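Local atomic coordinates of MMACHC-like protein (PDB entry 5UJC), a protein that binds cobalamin and probably removes its upper ligand, reducing cyanocobalamin with a flavin and NADPH and demethylating methylcobalamin with glutathione. Residues A[49-55]-A[191-197]; A[11-15]-A[54-58]. All coordinates share one frame; numbering follows the deposited sequence.

Contact 1: A[49-55]-A[191-197]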
ATOM      1  N   TYR A  49       2.663   4.046 -21.296  1.00 15.48           N
ATOM      2  CA  TYR A  49       4.055   4.470 -21.277  1.00 15.76           C
ATOM      3  C   TYR A  49       4.902   3.410 -21.917  1.00 15.46           C
ATOM      4  O   TYR A  49       4.558   2.216 -21.872  1.00 17.21           O
ATOM      5  CB  TYR A  49       4.530   4.707 -19.826  1.00 16.15           C
ATOM      6  CG  TYR A  49       3.681   5.688 -19.088  1.00 16.58           C
ATOM      7  CD1 TYR A  49       3.885   7.046 -19.228  1.00 18.79           C
ATOM      8  CD2 TYR A  49       2.647   5.258 -18.279  1.00 16.44           C
ATOM      9  CE1 TYR A  49       3.061   7.953 -18.599  1.00 19.10           C
ATOM     10  CE2 TYR A  49       1.841   6.148 -17.622  1.00 17.37           C
ATOM     11  CZ  TYR A  49       2.044   7.501 -17.794  1.00 18.94           C
ATOM     12  OH  TYR A  49       1.244   8.394 -17.158  1.00 26.46           O
ATOM     13  N   ASP A  50       6.044   3.812 -22.457  1.00 18.79           N
ATOM     14  CA  ASP A  50       7.017   2.848 -22.998  1.00 19.63           C
ATOM     15  C   ASP A  50       7.487   1.850 -21.939  1.00 16.48           C
ATOM     16  O   ASP A  50       7.535   2.171 -20.729  1.00 16.53           O
ATOM     17  CB  ASP A  50       8.233   3.580 -23.593  1.00 23.65           C
ATOM     18  CG  ASP A  50       7.880   4.421 -24.835  1.00 33.11           C
ATOM     19  OD1 ASP A  50       6.798   4.215 -25.428  1.00 31.75           O
ATOM     20  OD2 ASP A  50       8.691   5.304 -25.196  1.00 43.89           O
ATOM     21  N   ASP A  51       7.866   0.656 -22.399  1.00 18.54           N
ATOM     22  CA  ASP A  51       8.242  -0.454 -21.506  1.00 16.57           C
ATOM     23  C   ASP A  51       9.315  -0.073 -20.483  1.00 16.09           C
ATOM     24  O   ASP A  51       9.258  -0.506 -19.329  1.00 16.53           O
ATOM     25  CB  ASP A  51       8.748  -1.662 -22.310  1.00 18.54           C
ATOM     26  CG  ASP A  51       7.651  -2.388 -23.048  1.00 23.33           C
ATOM     27  OD1 ASP A  51       6.472  -2.190 -22.744  1.00 26.01           O
ATOM     28  OD2 ASP A  51       7.991  -3.196 -23.927  1.00 28.90           O
ATOM     29  N   SER A  52      10.307   0.696 -20.900  1.00 15.96           N
ATOM     30  CA  SER A  52      11.439   0.964 -20.031  1.00 15.05           C
ATOM     31  C   SER A  52      11.205   2.155 -19.061  1.00 13.51           C
ATOM     32  O   SER A  52      12.098   2.521 -18.320  1.00 15.95           O
ATOM     33  CB  SER A  52      12.683   1.210 -20.862  1.00 18.17           C
ATOM     34  OG  SER A  52      12.555   2.401 -21.622  1.00 22.44           O
ATOM     35  N   THR A  53      10.010   2.753 -19.089  1.00 13.97           N
ATOM     36  CA  THR A  53       9.697   3.890 -18.236  1.00 13.57           C
ATOM     37  C   THR A  53       9.860   3.510 -16.757  1.00 12.95           C
ATOM     38  O   THR A  53       9.338   2.484 -16.308  1.00 13.88           O
ATOM     39  CB  THR A  53       8.259   4.368 -18.481  1.00 13.51           C
ATOM     40  OG1 THR A  53       8.107   4.729 -19.853  1.00 15.86           O
ATOM     41  CG2 THR A  53       7.899   5.567 -17.617  1.00 13.50           C
ATOM     42  N   MET A  54      10.578   4.350 -16.021  1.00 13.25           N
ATOM     43  CA  MET A  54      10.780   4.164 -14.588  1.00 12.17           C
ATOM     44  C   MET A  54       9.515   4.444 -13.779  1.00 11.93           C
ATOM     45  O   MET A  54       8.834   5.454 -14.002  1.00 12.49           O
ATOM     46  CB  MET A  54      11.881   5.107 -14.110  1.00 13.57           C
ATOM     47  CG  MET A  54      12.148   5.058 -12.618  1.00 16.91           C
ATOM     48  SD  MET A  54      13.231   6.402 -12.089  1.00 17.68           S
ATOM     49  CE  MET A  54      13.105   6.280 -10.305  1.00 16.89           C
ATOM     50  N   ALA A  55       9.232   3.552 -12.832  1.00 11.01           N
ATOM     51  CA  ALA A  55       8.211   3.776 -11.815  1.00 11.36           C
ATOM     52  C   ALA A  55       8.771   3.439 -10.437  1.00  9.57           C
ATOM     53  O   ALA A  55       9.670   2.591 -10.302  1.00 11.63           O
ATOM     54  CB  ALA A  55       6.984   2.933 -12.102  1.00 12.63           C
ATOM     55  N   ILE A 191       5.278   7.653 -11.561  1.00 11.09           N
ATOM     56  CA  ILE A 191       5.727   7.284 -12.900  1.00 11.46           C
ATOM     57  C   ILE A 191       6.480   8.476 -13.484  1.00 12.64           C
ATOM     58  O   ILE A 191       6.009   9.591 -13.410  1.00 13.22           O
ATOM     59  CB  ILE A 191       4.533   6.918 -13.801  1.00 11.95           C
ATOM     60  CG1 ILE A 191       3.704   5.792 -13.147  1.00 13.53           C
ATOM     61  CG2 ILE A 191       5.019   6.493 -15.203  1.00 13.88           C
ATOM     62  CD1 ILE A 191       2.436   5.410 -13.904  1.00 14.47           C
ATOM     63  N   PHE A 192       7.652   8.205 -14.067  1.00 12.26           N
ATOM     64  CA  PHE A 192       8.549   9.246 -14.603  1.00 12.52           C
ATOM     65  C   PHE A 192       8.678   9.092 -16.117  1.00 13.18           C
ATOM     66  O   PHE A 192       9.550   8.365 -16.602  1.00 14.65           O
ATOM     67  CB  PHE A 192       9.895   9.136 -13.934  1.00 12.02           C
ATOM     68  CG  PHE A 192       9.829   9.300 -12.436  1.00 11.32           C
ATOM     69  CD1 PHE A 192       9.911  10.552 -11.863  1.00 12.81           C
ATOM     70  CD2 PHE A 192       9.632   8.204 -11.609  1.00 12.41           C
ATOM     71  CE1 PHE A 192       9.792  10.703 -10.492  1.00 13.04           C
ATOM     72  CE2 PHE A 192       9.519   8.369 -10.230  1.00 12.30           C
ATOM     73  CZ  PHE A 192       9.593   9.612  -9.688  1.00 11.73           C
ATOM     74  N   PRO A 193       7.788   9.752 -16.878  1.00 14.47           N
ATOM     75  CA  PRO A 193       7.701   9.440 -18.303  1.00 16.91           C
ATOM     76  C   PRO A 193       8.967   9.728 -19.095  1.00 16.91           C
ATOM     77  O   PRO A 193       9.152   9.142 -20.168  1.00 22.88           O
ATOM     78  CB  PRO A 193       6.544  10.342 -18.792  1.00 18.86           C
ATOM     79  CG  PRO A 193       5.729  10.597 -17.583  1.00 19.73           C
ATOM     80  CD  PRO A 193       6.713  10.665 -16.448  1.00 15.15           C
ATOM     81  N   ASN A 194       9.823  10.628 -18.592  1.00 18.49           N
ATOM     82  CA  ASN A 194      11.062  10.982 -19.300  1.00 20.88           C
ATOM     83  C   ASN A 194      12.292  10.216 -18.830  1.00 21.39           C
ATOM     84  O   ASN A 194      13.394  10.489 -19.300  1.00 27.65           O
ATOM     85  CB  ASN A 194      11.332  12.499 -19.185  1.00 23.39           C
ATOM     86  CG  ASN A 194      10.222  13.337 -19.788  1.00 26.26           C
ATOM     87  OD1 ASN A 194       9.816  14.353 -19.223  1.00 41.72           O
ATOM     88  ND2 ASN A 194       9.714  12.908 -20.930  1.00 31.58           N
ATOM     89  N   VAL A 195      12.106   9.232 -17.940  1.00 17.11           N
ATOM     90  CA  VAL A 195      13.221   8.492 -17.392  1.00 15.18           C
ATOM     91  C   VAL A 195      13.107   7.024 -17.801  1.00 15.43           C
ATOM     92  O   VAL A 195      12.144   6.349 -17.451  1.00 14.85           O
ATOM     93  CB  VAL A 195      13.290   8.600 -15.851  1.00 14.87           C
ATOM     94  CG1 VAL A 195      14.464   7.813 -15.330  1.00 18.50           C
ATOM     95  CG2 VAL A 195      13.375  10.062 -15.425  1.00 17.23           C
ATOM     96  N   LYS A 196      14.091   6.554 -18.559  1.00 16.99           N
ATOM     97  CA  LYS A 196      14.092   5.196 -19.091  1.00 16.73           C
ATOM     98  C   LYS A 196      15.221   4.373 -18.433  1.00 17.98           C
ATOM     99  O   LYS A 196      16.372   4.832 -18.320  1.00 21.32           O
ATOM    100  CB  LYS A 196      14.273   5.218 -20.614  1.00 20.32           C
ATOM    101  CG  LYS A 196      13.321   6.150 -21.349  1.00 23.99           C
ATOM    102  CD  LYS A 196      11.869   5.787 -21.130  1.00 26.11           C
ATOM    103  CE  LYS A 196      10.933   6.756 -21.850  1.00 34.86           C
ATOM    104  NZ  LYS A 196      11.144   6.749 -23.322  1.00 39.19           N
ATOM    105  N   ILE A 197      14.863   3.169 -17.990  1.00 15.58           N
ATOM    106  CA  ILE A 197      15.753   2.297 -17.243  1.00 16.44           C
ATOM    107  C   ILE A 197      15.738   0.878 -17.852  1.00 16.98           C
ATOM    108  O   ILE A 197      15.522  -0.113 -17.157  1.00 17.51           O
ATOM    109  CB  ILE A 197      15.387   2.284 -15.710  1.00 16.49           C
ATOM    110  CG1 ILE A 197      13.902   1.978 -15.505  1.00 17.00           C
ATOM    111  CG2 ILE A 197      15.747   3.632 -15.061  1.00 19.33           C
ATOM    112  CD1 ILE A 197      13.558   1.538 -14.076  1.00 20.00           C
TER
HETATM  113  O   HOH W   1       7.373   7.029 -20.853  1.00 26.48           O
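Met-54 runs alongside Phe-192 and Val-195, its SD 3.7 Å from Val-195 CG1 and set obliquely to the Phe-192 ring in a Met-aromatic contact. With CG anti to the backbone N (chi1 177°), the extended chain carries the thioether out past these neighbours, while Ile-197 CD1 closes on its CB. On the other face of the sheet, Ile-191 CG2 sits 3.9 Å from the centroid of the Tyr-49 ring, almost on its normal, a CH-pi contact; Pro-193 CG lies beside the same ring. Strands 53-60 and 185-196, neighbours in the four-stranded antiparallel sheet, are gripped here by three nearly straight bonds, Met-54 N to Val-195 O (2.9 Å), Ile-197 N to Ser-52 O (2.9 Å) and Phe-192 N to Met-54 O (3.0 Å). A type I turn at 192-195 interrupts the second strand. In the 49-55 segment, Thr-53 N closes another type I turn on Asp-50 O, and Thr-53 OG1 donates to the same oxygen; one water donates to Thr-53 OG1 and Pro-193 O. Lys-196 NZ reaches Asp-50 OD2 at 3.4 Å, a weak salt bridge. Backbone bonds and apolar packing therefore probably carry most of the hold, with charge adding little.

Contact 2: A[11-15]-A[54-58]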
ATOM      1  N   ILE A  11      16.582  10.130  -8.178  1.00 13.73           N
ATOM      2  CA  ILE A  11      15.146  10.265  -7.993  1.00 11.94           C
ATOM      3  C   ILE A  11      14.680   9.428  -6.798  1.00 11.99           C
ATOM      4  O   ILE A  11      13.984   9.931  -5.895  1.00 11.90           O
ATOM      5  CB  ILE A  11      14.380   9.854  -9.260  1.00 13.16           C
ATOM      6  CG1 ILE A  11      14.573  10.910 -10.338  1.00 13.39           C
ATOM      7  CG2 ILE A  11      12.901   9.652  -8.966  1.00 12.79           C
ATOM      8  CD1 ILE A  11      14.156  10.436 -11.730  1.00 13.84           C
ATOM      9  N   LYS A  12      15.064   8.158  -6.780  1.00 12.89           N
ATOM     10  CA  LYS A  12      14.659   7.290  -5.690  1.00 12.21           C
ATOM     11  C   LYS A  12      15.211   7.816  -4.357  1.00 11.07           C
ATOM     12  O   LYS A  12      14.531   7.745  -3.323  1.00 11.75           O
ATOM     13  CB  LYS A  12      15.100   5.854  -5.933  1.00 13.65           C
ATOM     14  CG  LYS A  12      14.536   4.877  -4.903  1.00 13.34           C
ATOM     15  CD  LYS A  12      14.867   3.447  -5.261  1.00 14.66           C
ATOM     16  CE  LYS A  12      14.071   2.435  -4.459  1.00 16.10           C
ATOM     17  NZ  LYS A  12      14.357   2.470  -3.011  1.00 18.88           N
ATOM     18  N   ARG A  13      16.421   8.391  -4.384  1.00 12.28           N
ATOM     19  CA  ARG A  13      17.044   8.884  -3.158  1.00 13.22           C
ATOM     20  C   ARG A  13      16.228  10.024  -2.538  1.00 12.19           C
ATOM     21  O   ARG A  13      16.037  10.055  -1.340  1.00 12.56           O
ATOM     22  CB  ARG A  13      18.475   9.347  -3.414  1.00 14.82           C
ATOM     23  CG  ARG A  13      19.316   9.487  -2.142  1.00 17.31           C
ATOM     24  CD  ARG A  13      19.560   8.128  -1.453  1.00 19.39           C
ATOM     25  NE  ARG A  13      20.209   7.178  -2.354  1.00 20.69           N
ATOM     26  CZ  ARG A  13      21.526   7.095  -2.570  1.00 21.25           C
ATOM     27  NH1 ARG A  13      22.396   7.862  -1.881  1.00 22.30           N
ATOM     28  NH2 ARG A  13      21.983   6.216  -3.443  1.00 28.27           N
ATOM     29  N   VAL A  14      15.721  10.940  -3.357  1.00 13.36           N
ATOM     30  CA  VAL A  14      14.899  12.046  -2.809  1.00 13.69           C
ATOM     31  C   VAL A  14      13.613  11.500  -2.182  1.00 12.51           C
ATOM     32  O   VAL A  14      13.198  11.919  -1.118  1.00 14.20           O
ATOM     33  CB  VAL A  14      14.514  13.074  -3.875  1.00 19.66           C
ATOM     34  CG1 VAL A  14      13.578  14.128  -3.281  1.00 25.08           C
ATOM     35  CG2 VAL A  14      15.733  13.712  -4.408  1.00 23.91           C
ATOM     36  N   VAL A  15      12.978  10.555  -2.871  1.00 12.47           N
ATOM     37  CA  VAL A  15      11.767   9.936  -2.351  1.00 13.26           C
ATOM     38  C   VAL A  15      12.053   9.288  -0.996  1.00 12.41           C
ATOM     39  O   VAL A  15      11.282   9.465  -0.024  1.00 14.07           O
ATOM     40  CB  VAL A  15      11.181   8.925  -3.362  1.00 14.01           C
ATOM     41  CG1 VAL A  15       9.985   8.186  -2.769  1.00 16.97           C
ATOM     42  CG2 VAL A  15      10.778   9.650  -4.650  1.00 15.19           C
ATOM     43  N   MET A  54      10.578   4.350 -16.021  1.00 13.25           N
ATOM     44  CA  MET A  54      10.780   4.164 -14.588  1.00 12.17           C
ATOM     45  C   MET A  54       9.515   4.444 -13.779  1.00 11.93           C
ATOM     46  O   MET A  54       8.834   5.454 -14.002  1.00 12.49           O
ATOM     47  CB  MET A  54      11.881   5.107 -14.110  1.00 13.57           C
ATOM     48  CG  MET A  54      12.148   5.058 -12.618  1.00 16.91           C
ATOM     49  SD  MET A  54      13.231   6.402 -12.089  1.00 17.68           S
ATOM     50  CE  MET A  54      13.105   6.280 -10.305  1.00 16.89           C
ATOM     51  N   ALA A  55       9.232   3.552 -12.832  1.00 11.01           N
ATOM     52  CA  ALA A  55       8.211   3.776 -11.815  1.00 11.36           C
ATOM     53  C   ALA A  55       8.771   3.439 -10.437  1.00  9.57           C
ATOM     54  O   ALA A  55       9.670   2.591 -10.302  1.00 11.63           O
ATOM     55  CB  ALA A  55       6.984   2.933 -12.102  1.00 12.63           C
ATOM     56  N   LEU A  56       8.184   4.076  -9.413  1.00 10.05           N
ATOM     57  CA  LEU A  56       8.467   3.773  -8.002  1.00  9.18           C
ATOM     58  C   LEU A  56       7.183   3.441  -7.290  1.00  9.51           C
ATOM     59  O   LEU A  56       6.251   4.236  -7.274  1.00 10.15           O
ATOM     60  CB  LEU A  56       9.143   4.947  -7.285  1.00 12.25           C
ATOM     61  CG  LEU A  56      10.580   5.244  -7.672  1.00 13.62           C
ATOM     62  CD1 LEU A  56      11.009   6.547  -6.992  1.00 15.02           C
ATOM     63  CD2 LEU A  56      11.496   4.110  -7.244  1.00 15.93           C
ATOM     64  N   LEU A  57       7.164   2.273  -6.674  1.00  8.48           N
ATOM     65  CA  LEU A  57       6.087   1.866  -5.794  1.00  8.25           C
ATOM     66  C   LEU A  57       6.429   2.284  -4.366  1.00  8.34           C
ATOM     67  O   LEU A  57       7.450   1.881  -3.846  1.00  9.69           O
ATOM     68  CB  LEU A  57       5.930   0.344  -5.873  1.00  9.43           C
ATOM     69  CG  LEU A  57       4.942  -0.301  -4.908  1.00  9.48           C
ATOM     70  CD1 LEU A  57       3.522   0.172  -5.179  1.00  9.91           C
ATOM     71  CD2 LEU A  57       5.044  -1.814  -4.967  1.00 11.10           C
ATOM     72  N   ILE A  58       5.498   2.988  -3.727  1.00  8.55           N
ATOM     73  CA  ILE A  58       5.642   3.433  -2.342  1.00  8.81           C
ATOM     74  C   ILE A  58       4.646   2.643  -1.497  1.00  9.07           C
ATOM     75  O   ILE A  58       3.439   2.593  -1.813  1.00 10.00           O
ATOM     76  CB  ILE A  58       5.351   4.943  -2.188  1.00  9.94           C
ATOM     77  CG1 ILE A  58       6.346   5.775  -3.058  1.00 12.38           C
ATOM     78  CG2 ILE A  58       5.428   5.326  -0.735  1.00 10.43           C
ATOM     79  CD1 ILE A  58       6.005   7.251  -3.193  1.00 15.87           C
TER
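Leu-56 points from strand 53-60 at helix 5-18 and has more surface buried here than any other residue, its two methyls dividing the work. CD1 lies 3.9 Å from Val-15 CG2, also meeting Lys-12 CA on the helix backbone and, a little farther off, Ile-11 CG2. CD2 instead takes the aliphatic run of Lys-12, coming 3.9 Å from its CG and staying close to CD and CE as the lysine chain crosses it. That chain is extended as far as CE and bends only at chi4 (-64°), so the methylenes cover the leucine while NZ turns to a salt bridge with Asp-16 and a hydrogen bond to Ser-27. Trimming Leu-56 to an alanine is likely to open a gap between helix and strand and leave Val-15 CG2 and the Lys-12 methylenes without their apolar partner.

Toward the later residues of both segments, Val-15 uses its other branch: CG1, anti to the backbone N (chi1 175°), meets Ile-58 CD1 tip to tip at 4.1 Å. At the opposite end the Met-54 and Ile-11 side chains pass one another pointing opposite ways, and the methyl CE of Met-54 comes 3.6 Å from Ile-11 CG2. No hydrogen bond joins the two segments; the contact is apolar throughout.

The axes of the two short segments run nearly parallel, 20° apart and 10.4 Å at closest approach, as for a helix laid along a sheet strand. Strand 25-31 flanks the strand on one side, with Met-29 touching Met-54 and Leu-56, and strand 185-196 pairs with it on the other. Helix 93-109 packs against the helix, Leu-109 on Ile-11 and Met-105 on Val-15.

Contacts 1 and 2 both use strand 53-60 and share Met-54 and Ala-55, with their centres 12 Å apart. Along the chain helix 5-18 comes first, then strand 53-60, and strand 185-196 much later. Contact 1 pairs the two strands within the four-stranded antiparallel sheet; contact 2 lays the N-terminal helix over one face of it. They meet directly where Ile-11 CG2 packs 3.4 Å from Phe-192 CZ, and Leu-56 CD1 also touches that ring. Sheet pairing and helix packing are thus continuous around Met-54. Bound methylcobalamin lies about 12 Å from the Ile-191 side chain and about 11 Å from that of Ile-58, so neither contact touches it.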